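Local coordinates for Mab-21 domain-containing protein (Tribolium castaneum, PDB 7LT2) that senses double-stranded RNA and, once triggered, makes the cyclic dinucleotide 2',3'-cGAMP from ATP and GTP in innate immune defence, at residues A[259-264]-A[283-288]; A[277-282]-A[323-328]. All coordinates share one frame; numbering follows the deposited sequence.

Overall arrangement
Both contacts lie in the helical region assigned to the Mab-21 HhH/H2TH-like family, on the same side of the chain's centre, about 11 Å apart, centre to centre. Helix 278-291 belongs to each: segment 277-282, from the N-cap Ala277 into its first turn, serves contact 2, and the next residues, 283-288, serve contact 1. Along the chain the order is 259-264, 277-282, 283-288, 323-328, so the contacts interleave. Contact 1 sets the helix against helix 258-272; contact 2 joins its start to the loop before helix 337-354. Tyr324 bridges the two by packing on Leu286 and His287. The shared helix thereby links a buried apolar core to residues assigned, by similarity, to ATP binding.

Contact 1: A[259-264]-A[283-288]; sequences KPAVKL and TVFLHI
Val262 and Phe285 meet without any polar bond between them; within each segment the shortest backbone bonds are those from Leu264 N to Pro260 O at 2.9 Å and from Ile288 N to Val284 O, also 2.9 Å. Between the segments the main contact is a CH-pi one. Val262 CG2 sits 3.3 Å from the centroid of the Phe285 ring, only 6° off the ring normal, so the methyl lies over the middle of the face. It is 3.5 Å from CD2 of Phe285 and still within 3.8 Å of CE1 on the far side of that ring. A chi1 of 174° turns Val262 CG1 anti to the backbone N and leaves CG2 beside that N, where it meets the aromatic face. The two helices, 258-272 and 278-291, are consecutive in the Mab-21 HhH/H2TH-like domain, and Phe285 reaches from the second to the first. Farther out on the ring, its CE2 comes 4.2 Å from Ala261 CB, while CZ lies 4.1 Å from the carbonyl carbon of Ala261, approached obliquely. Leu258 and Ile265 also touch Phe285, and Thr308 packs on it as well, so the phenyl group is buried between its own helix 278-291 and helices 258-272 and 301-318.

Contact 2: A[277-282]-A[323-328]; sequences ASYYIK and YYWCRK
Tyr279 leans from the first turn of its helix toward Tyr323, and the two side chains cross obliquely. At the root, CB points toward the loop 323-328, and CG stands anti to the backbone N (chi1 -173°), carrying the ring outward. Along the ring of Tyr279, CE2 is the nearest ring carbon, 4.3 Å from CE1 of Tyr323. The tip does most of the work: OH of Tyr279 lies 3.6 Å from Tyr323 CE1, at the edge of that ring and in its plane, so the rings do not stack. The same OH also comes within 4.3 Å of Trp325 CD1, again at a ring edge. Helix 278-291 starts here, with Ala277 at its N-cap position, and its residues 278-282 are assigned by similarity to the ATP site of this nucleotidyltransferase. A water donates to Tyr279 OH at 3.0 Å and accepts from Tyr324 N at 3.0 Å, bridging helix and loop. The hydroxyl is also hydrogen-bonded to OE2 of Glu248, which takes a second bond from Trp325 NE1, while Lys282 forms a salt bridge with OE1 of that carboxylate and another with Asp61. On the loop side, Trp325 N lies over one face of the Tyr323 ring, and Tyr324 CD2 sits 3.5 Å above the indole plane of Trp325.

Contact 1: A[259-264]-A[283-288]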
ATOM      1  N   LYS A 259      10.275   7.642 -10.017  1.00 17.72           N
ATOM      2  CA  LYS A 259       8.881   7.805  -9.603  1.00 17.84           C
ATOM      3  C   LYS A 259       8.068   8.607 -10.620  1.00 19.86           C
ATOM      4  O   LYS A 259       6.918   8.237 -10.887  1.00 17.38           O
ATOM      5  CB  LYS A 259       8.797   8.422  -8.199  1.00 17.04           C
ATOM      6  CG  LYS A 259       9.305   7.471  -7.119  1.00 19.64           C
ATOM      7  CD  LYS A 259       9.048   7.994  -5.718  1.00 14.74           C
ATOM      8  CE  LYS A 259       9.579   7.008  -4.684  1.00 16.52           C
ATOM      9  NZ  LYS A 259       9.313   7.469  -3.292  1.00 20.67           N
ATOM     10  N   PRO A 260       8.598   9.684 -11.222  1.00 16.48           N
ATOM     11  CA  PRO A 260       7.863  10.281 -12.354  1.00 17.55           C
ATOM     12  C   PRO A 260       7.576   9.286 -13.467  1.00 17.33           C
ATOM     13  O   PRO A 260       6.461   9.269 -14.001  1.00 18.74           O
ATOM     14  CB  PRO A 260       8.790  11.418 -12.813  1.00 16.34           C
ATOM     15  CG  PRO A 260       9.499  11.820 -11.561  1.00 17.79           C
ATOM     16  CD  PRO A 260       9.733  10.533 -10.811  1.00 16.13           C
ATOM     17  N   ALA A 261       8.542   8.431 -13.810  1.00 17.98           N
ATOM     18  CA  ALA A 261       8.321   7.457 -14.876  1.00 18.01           C
ATOM     19  C   ALA A 261       7.219   6.470 -14.510  1.00 17.30           C
ATOM     20  O   ALA A 261       6.391   6.109 -15.358  1.00 17.34           O
ATOM     21  CB  ALA A 261       9.624   6.718 -15.189  1.00 17.41           C
ATOM     22  N   VAL A 262       7.193   6.016 -13.253  1.00 16.22           N
ATOM     23  CA  VAL A 262       6.140   5.090 -12.836  1.00 14.27           C
ATOM     24  C   VAL A 262       4.778   5.747 -12.978  1.00 15.74           C
ATOM     25  O   VAL A 262       3.829   5.140 -13.484  1.00 17.36           O
ATOM     26  CB  VAL A 262       6.365   4.606 -11.393  1.00 16.49           C
ATOM     27  CG1 VAL A 262       5.172   3.759 -10.939  1.00 15.92           C
ATOM     28  CG2 VAL A 262       7.632   3.795 -11.292  1.00 19.63           C
ATOM     29  N   LYS A 263       4.665   6.998 -12.529  1.00 17.08           N
ATOM     30  CA  LYS A 263       3.374   7.672 -12.529  1.00 15.41           C
ATOM     31  C   LYS A 263       2.913   8.003 -13.941  1.00 16.60           C
ATOM     32  O   LYS A 263       1.714   7.924 -14.227  1.00 18.59           O
ATOM     33  CB  LYS A 263       3.449   8.923 -11.650  1.00 16.51           C
ATOM     34  CG  LYS A 263       3.472   8.577 -10.147  1.00 15.81           C
ATOM     35  CD  LYS A 263       3.529   9.817  -9.270  1.00 19.92           C
ATOM     36  CE  LYS A 263       4.955  10.331  -9.140  1.00 24.75           C
ATOM     37  NZ  LYS A 263       5.053  11.420  -8.127  1.00 28.65           N
ATOM     38  N   LEU A 264       3.846   8.340 -14.840  1.00 17.07           N
ATOM     39  CA  LEU A 264       3.480   8.548 -16.240  1.00 18.26           C
ATOM     40  C   LEU A 264       2.899   7.277 -16.843  1.00 18.02           C
ATOM     41  O   LEU A 264       1.895   7.324 -17.560  1.00 17.25           O
ATOM     42  CB  LEU A 264       4.698   9.012 -17.045  1.00 18.59           C
ATOM     43  CG  LEU A 264       5.239  10.408 -16.737  1.00 22.97           C
ATOM     44  CD1 LEU A 264       6.653  10.571 -17.282  1.00 22.39           C
ATOM     45  CD2 LEU A 264       4.326  11.468 -17.320  1.00 21.24           C
ATOM     46  N   THR A 283       5.596  -3.725  -9.693  1.00 17.81           N
ATOM     47  CA  THR A 283       6.397  -4.944  -9.741  1.00 16.84           C
ATOM     48  C   THR A 283       7.339  -4.944 -10.937  1.00 20.70           C
ATOM     49  O   THR A 283       8.501  -5.352 -10.821  1.00 16.76           O
ATOM     50  CB  THR A 283       5.482  -6.171  -9.777  1.00 18.39           C
ATOM     51  OG1 THR A 283       4.720  -6.239  -8.563  1.00 20.41           O
ATOM     52  CG2 THR A 283       6.301  -7.447  -9.928  1.00 18.88           C
ATOM     53  N   VAL A 284       6.855  -4.507 -12.102  1.00 18.40           N
ATOM     54  CA  VAL A 284       7.728  -4.405 -13.269  1.00 16.32           C
ATOM     55  C   VAL A 284       8.925  -3.512 -12.959  1.00 16.25           C
ATOM     56  O   VAL A 284      10.067  -3.837 -13.306  1.00 17.79           O
ATOM     57  CB  VAL A 284       6.935  -3.900 -14.489  1.00 18.38           C
ATOM     58  CG1 VAL A 284       7.870  -3.440 -15.593  1.00 18.59           C
ATOM     59  CG2 VAL A 284       6.012  -4.998 -15.004  1.00 18.08           C
ATOM     60  N   PHE A 285       8.696  -2.396 -12.264  1.00 18.24           N
ATOM     61  CA  PHE A 285       9.810  -1.504 -11.943  1.00 16.69           C
ATOM     62  C   PHE A 285      10.770  -2.119 -10.928  1.00 16.32           C
ATOM     63  O   PHE A 285      11.977  -1.866 -11.004  1.00 17.39           O
ATOM     64  CB  PHE A 285       9.291  -0.148 -11.455  1.00 16.92           C
ATOM     65  CG  PHE A 285       9.049   0.830 -12.569  1.00 17.04           C
ATOM     66  CD1 PHE A 285       7.890   0.756 -13.328  1.00 17.97           C
ATOM     67  CD2 PHE A 285       9.998   1.798 -12.883  1.00 18.98           C
ATOM     68  CE1 PHE A 285       7.667   1.644 -14.366  1.00 17.65           C
ATOM     69  CE2 PHE A 285       9.783   2.691 -13.920  1.00 17.58           C
ATOM     70  CZ  PHE A 285       8.616   2.614 -14.665  1.00 21.00           C
ATOM     71  N   LEU A 286      10.274  -2.934  -9.989  1.00 18.53           N
ATOM     72  CA  LEU A 286      11.185  -3.673  -9.114  1.00 17.07           C
ATOM     73  C   LEU A 286      12.107  -4.577  -9.924  1.00 20.54           C
ATOM     74  O   LEU A 286      13.311  -4.648  -9.655  1.00 19.48           O
ATOM     75  CB  LEU A 286      10.400  -4.492  -8.085  1.00 17.03           C
ATOM     76  CG  LEU A 286       9.575  -3.734  -7.044  1.00 19.18           C
ATOM     77  CD1 LEU A 286       8.819  -4.707  -6.160  1.00 20.48           C
ATOM     78  CD2 LEU A 286      10.469  -2.829  -6.197  1.00 19.39           C
ATOM     79  N   HIS A 287      11.561  -5.267 -10.930  1.00 17.70           N
ATOM     80  CA  HIS A 287      12.399  -6.080 -11.805  1.00 20.20           C
ATOM     81  C   HIS A 287      13.380  -5.221 -12.591  1.00 19.15           C
ATOM     82  O   HIS A 287      14.544  -5.599 -12.759  1.00 21.86           O
ATOM     83  CB  HIS A 287      11.528  -6.897 -12.758  1.00 19.72           C
ATOM     84  CG  HIS A 287      10.763  -7.984 -12.082  1.00 18.08           C
ATOM     85  ND1 HIS A 287      11.380  -9.011 -11.401  1.00 21.49           N
ATOM     86  CD2 HIS A 287       9.432  -8.204 -11.971  1.00 17.86           C
ATOM     87  CE1 HIS A 287      10.462  -9.822 -10.907  1.00 21.29           C
ATOM     88  NE2 HIS A 287       9.273  -9.356 -11.240  1.00 20.80           N
ATOM     89  N   ILE A 288      12.926  -4.067 -13.088  1.00 17.63           N
ATOM     90  CA  ILE A 288      13.814  -3.182 -13.841  1.00 19.64           C
ATOM     91  C   ILE A 288      14.935  -2.653 -12.949  1.00 18.94           C
ATOM     92  O   ILE A 288      16.090  -2.549 -13.381  1.00 21.16           O
ATOM     93  CB  ILE A 288      13.012  -2.038 -14.489  1.00 19.00           C
ATOM     94  CG1 ILE A 288      12.059  -2.591 -15.546  1.00 22.14           C
ATOM     95  CG2 ILE A 288      13.952  -1.017 -15.122  1.00 17.52           C
ATOM     96  CD1 ILE A 288      11.209  -1.536 -16.193  1.00 22.53           C
TER

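Contact 2: A[277-282]-A[323-328]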
ATOM      1  N   ALA A 277      -3.541  -3.886 -12.723  1.00 18.05           N
ATOM      2  CA  ALA A 277      -3.465  -3.286 -11.399  1.00 18.70           C
ATOM      3  C   ALA A 277      -2.163  -2.505 -11.223  1.00 18.14           C
ATOM      4  O   ALA A 277      -1.120  -2.853 -11.785  1.00 18.69           O
ATOM      5  CB  ALA A 277      -3.574  -4.365 -10.320  1.00 20.57           C
ATOM      6  N   SER A 278      -2.235  -1.442 -10.417  1.00 19.74           N
ATOM      7  CA  SER A 278      -1.068  -0.590 -10.202  1.00 19.25           C
ATOM      8  C   SER A 278       0.113  -1.372  -9.636  1.00 19.17           C
ATOM      9  O   SER A 278       1.265  -1.099  -9.991  1.00 16.61           O
ATOM     10  CB  SER A 278      -1.432   0.573  -9.281  1.00 20.55           C
ATOM     11  OG  SER A 278      -2.375   1.431  -9.901  1.00 21.11           O
ATOM     12  N   TYR A 279      -0.142  -2.350  -8.762  1.00 19.28           N
ATOM     13  CA  TYR A 279       0.978  -3.092  -8.184  1.00 18.18           C
ATOM     14  C   TYR A 279       1.721  -3.897  -9.239  1.00 18.95           C
ATOM     15  O   TYR A 279       2.907  -4.198  -9.062  1.00 18.44           O
ATOM     16  CB  TYR A 279       0.506  -4.014  -7.057  1.00 18.78           C
ATOM     17  CG  TYR A 279       1.651  -4.679  -6.309  1.00 21.94           C
ATOM     18  CD1 TYR A 279       2.516  -3.933  -5.510  1.00 20.30           C
ATOM     19  CD2 TYR A 279       1.872  -6.045  -6.411  1.00 21.48           C
ATOM     20  CE1 TYR A 279       3.566  -4.539  -4.825  1.00 20.60           C
ATOM     21  CE2 TYR A 279       2.913  -6.657  -5.728  1.00 17.79           C
ATOM     22  CZ  TYR A 279       3.761  -5.902  -4.943  1.00 20.40           C
ATOM     23  OH  TYR A 279       4.790  -6.527  -4.271  1.00 20.72           O
ATOM     24  N   TYR A 280       1.047  -4.258 -10.335  1.00 18.19           N
ATOM     25  CA  TYR A 280       1.734  -4.975 -11.403  1.00 19.29           C
ATOM     26  C   TYR A 280       2.751  -4.072 -12.088  1.00 17.67           C
ATOM     27  O   TYR A 280       3.829  -4.530 -12.486  1.00 19.23           O
ATOM     28  CB  TYR A 280       0.730  -5.522 -12.426  1.00 17.30           C
ATOM     29  CG  TYR A 280      -0.401  -6.349 -11.837  1.00 21.15           C
ATOM     30  CD1 TYR A 280      -0.326  -6.862 -10.548  1.00 22.81           C
ATOM     31  CD2 TYR A 280      -1.539  -6.616 -12.580  1.00 21.23           C
ATOM     32  CE1 TYR A 280      -1.361  -7.609 -10.012  1.00 27.39           C
ATOM     33  CE2 TYR A 280      -2.577  -7.367 -12.058  1.00 26.31           C
ATOM     34  CZ  TYR A 280      -2.481  -7.859 -10.773  1.00 29.49           C
ATOM     35  OH  TYR A 280      -3.512  -8.604 -10.244  1.00 32.52           O
ATOM     36  N   ILE A 281       2.423  -2.785 -12.235  1.00 17.71           N
ATOM     37  CA  ILE A 281       3.385  -1.830 -12.780  1.00 18.78           C
ATOM     38  C   ILE A 281       4.523  -1.604 -11.795  1.00 15.93           C
ATOM     39  O   ILE A 281       5.700  -1.584 -12.178  1.00 17.22           O
ATOM     40  CB  ILE A 281       2.678  -0.513 -13.146  1.00 14.82           C
ATOM     41  CG1 ILE A 281       1.704  -0.743 -14.302  1.00 18.00           C
ATOM     42  CG2 ILE A 281       3.694   0.557 -13.528  1.00 18.16           C
ATOM     43  CD1 ILE A 281       0.752   0.412 -14.532  1.00 19.53           C
ATOM     44  N   LYS A 282       4.194  -1.430 -10.509  1.00 15.92           N
ATOM     45  CA  LYS A 282       5.231  -1.321  -9.486  1.00 15.79           C
ATOM     46  C   LYS A 282       6.164  -2.524  -9.532  1.00 18.50           C
ATOM     47  O   LYS A 282       7.390  -2.374  -9.453  1.00 15.28           O
ATOM     48  CB  LYS A 282       4.590  -1.195  -8.101  1.00 15.55           C
ATOM     49  CG  LYS A 282       5.565  -0.819  -6.985  1.00 15.87           C
ATOM     50  CD  LYS A 282       4.911  -0.944  -5.614  1.00 17.11           C
ATOM     51  CE  LYS A 282       5.855  -0.500  -4.501  1.00 20.26           C
ATOM     52  NZ  LYS A 282       5.293  -0.806  -3.153  1.00 17.06           N
ATOM     53  N   TYR A 323       5.665 -12.156  -9.363  1.00 24.91           N
ATOM     54  CA  TYR A 323       5.770 -11.542  -8.049  1.00 22.94           C
ATOM     55  C   TYR A 323       7.244 -11.403  -7.693  1.00 19.60           C
ATOM     56  O   TYR A 323       8.013 -12.361  -7.804  1.00 22.32           O
ATOM     57  CB  TYR A 323       5.018 -12.409  -7.033  1.00 23.73           C
ATOM     58  CG  TYR A 323       4.964 -11.905  -5.606  1.00 24.69           C
ATOM     59  CD1 TYR A 323       4.764 -10.561  -5.314  1.00 24.15           C
ATOM     60  CD2 TYR A 323       5.074 -12.796  -4.545  1.00 26.28           C
ATOM     61  CE1 TYR A 323       4.701 -10.119  -4.001  1.00 25.51           C
ATOM     62  CE2 TYR A 323       5.014 -12.364  -3.237  1.00 25.44           C
ATOM     63  CZ  TYR A 323       4.827 -11.030  -2.969  1.00 29.04           C
ATOM     64  OH  TYR A 323       4.767 -10.615  -1.653  1.00 28.61           O
ATOM     65  N   TYR A 324       7.651 -10.188  -7.325  1.00 19.46           N
ATOM     66  CA  TYR A 324       9.077  -9.911  -7.167  1.00 20.84           C
ATOM     67  C   TYR A 324       9.700 -10.749  -6.058  1.00 21.85           C
ATOM     68  O   TYR A 324      10.881 -11.109  -6.138  1.00 19.76           O
ATOM     69  CB  TYR A 324       9.286  -8.422  -6.892  1.00 21.89           C
ATOM     70  CG  TYR A 324      10.728  -8.028  -6.676  1.00 21.23           C
ATOM     71  CD1 TYR A 324      11.621  -7.974  -7.742  1.00 16.53           C
ATOM     72  CD2 TYR A 324      11.196  -7.704  -5.408  1.00 20.15           C
ATOM     73  CE1 TYR A 324      12.944  -7.610  -7.547  1.00 17.00           C
ATOM     74  CE2 TYR A 324      12.512  -7.332  -5.209  1.00 21.36           C
ATOM     75  CZ  TYR A 324      13.381  -7.295  -6.281  1.00 19.06           C
ATOM     76  OH  TYR A 324      14.694  -6.933  -6.084  1.00 20.15           O
ATOM     77  N   TRP A 325       8.923 -11.079  -5.029  1.00 21.57           N
ATOM     78  CA  TRP A 325       9.437 -11.777  -3.861  1.00 22.76           C
ATOM     79  C   TRP A 325       9.238 -13.285  -3.918  1.00 21.70           C
ATOM     80  O   TRP A 325       9.878 -14.006  -3.147  1.00 22.27           O
ATOM     81  CB  TRP A 325       8.778 -11.214  -2.597  1.00 21.35           C
ATOM     82  CG  TRP A 325       9.001  -9.744  -2.472  1.00 19.78           C
ATOM     83  CD1 TRP A 325       8.129  -8.750  -2.802  1.00 19.88           C
ATOM     84  CD2 TRP A 325      10.195  -9.098  -2.015  1.00 17.19           C
ATOM     85  NE1 TRP A 325       8.702  -7.521  -2.566  1.00 19.84           N
ATOM     86  CE2 TRP A 325       9.971  -7.708  -2.081  1.00 20.04           C
ATOM     87  CE3 TRP A 325      11.428  -9.562  -1.543  1.00 21.55           C
ATOM     88  CZ2 TRP A 325      10.937  -6.773  -1.697  1.00 18.74           C
ATOM     89  CZ3 TRP A 325      12.383  -8.637  -1.161  1.00 17.96           C
ATOM     90  CH2 TRP A 325      12.134  -7.257  -1.244  1.00 19.73           C
ATOM     91  N   CYS A 326       8.376 -13.778  -4.805  1.00 24.68           N
ATOM     92  CA  CYS A 326       8.127 -15.216  -4.926  1.00 25.52           C
ATOM     93  C   CYS A 326       7.738 -15.465  -6.384  1.00 25.38           C
ATOM     94  O   CYS A 326       6.574 -15.316  -6.761  1.00 29.18           O
ATOM     95  CB  CYS A 326       7.045 -15.668  -3.958  1.00 27.50           C
ATOM     96  SG  CYS A 326       6.831 -17.454  -3.820  1.00 34.32           S
ATOM     97  N   ARG A 327       8.730 -15.843  -7.193  1.00 28.83           N
ATOM     98  CA  ARG A 327       8.572 -15.808  -8.645  1.00 26.85           C
ATOM     99  C   ARG A 327       7.522 -16.784  -9.161  1.00 35.54           C
ATOM    100  O   ARG A 327       6.991 -16.577 -10.258  1.00 34.82           O
ATOM    101  CB  ARG A 327       9.912 -16.087  -9.324  1.00 35.33           C
ATOM    102  CG  ARG A 327      10.611 -17.327  -8.808  1.00 44.60           C
ATOM    103  CD  ARG A 327      11.836 -17.651  -9.642  1.00 52.89           C
ATOM    104  NE  ARG A 327      11.481 -17.936 -11.027  1.00 60.86           N
ATOM    105  CZ  ARG A 327      10.946 -19.076 -11.442  1.00 59.89           C
ATOM    106  NH1 ARG A 327      10.673 -20.059 -10.599  1.00 50.44           N
ATOM    107  NH2 ARG A 327      10.674 -19.233 -12.734  1.00 61.58           N
ATOM    108  N   LYS A 328       7.206 -17.837  -8.405  1.00 29.67           N
ATOM    109  CA  LYS A 328       6.206 -18.798  -8.853  1.00 29.66           C
ATOM    110  C   LYS A 328       4.794 -18.226  -8.871  1.00 37.86           C
ATOM    111  O   LYS A 328       3.876 -18.903  -9.346  1.00 38.21           O
ATOM    112  CB  LYS A 328       6.251 -20.049  -7.975  1.00 31.84           C
ATOM    113  CG  LYS A 328       7.385 -20.991  -8.330  1.00 44.54           C
ATOM    114  CD  LYS A 328       7.269 -22.304  -7.576  1.00 49.46           C
ATOM    115  CE  LYS A 328       7.980 -23.428  -8.316  1.00 60.74           C
ATOM    116  NZ  LYS A 328       9.408 -23.111  -8.594  1.00 57.36           N
TER
HETATM  117  O   HOH W   1       5.948  -7.823  -6.703  1.00 20.15           O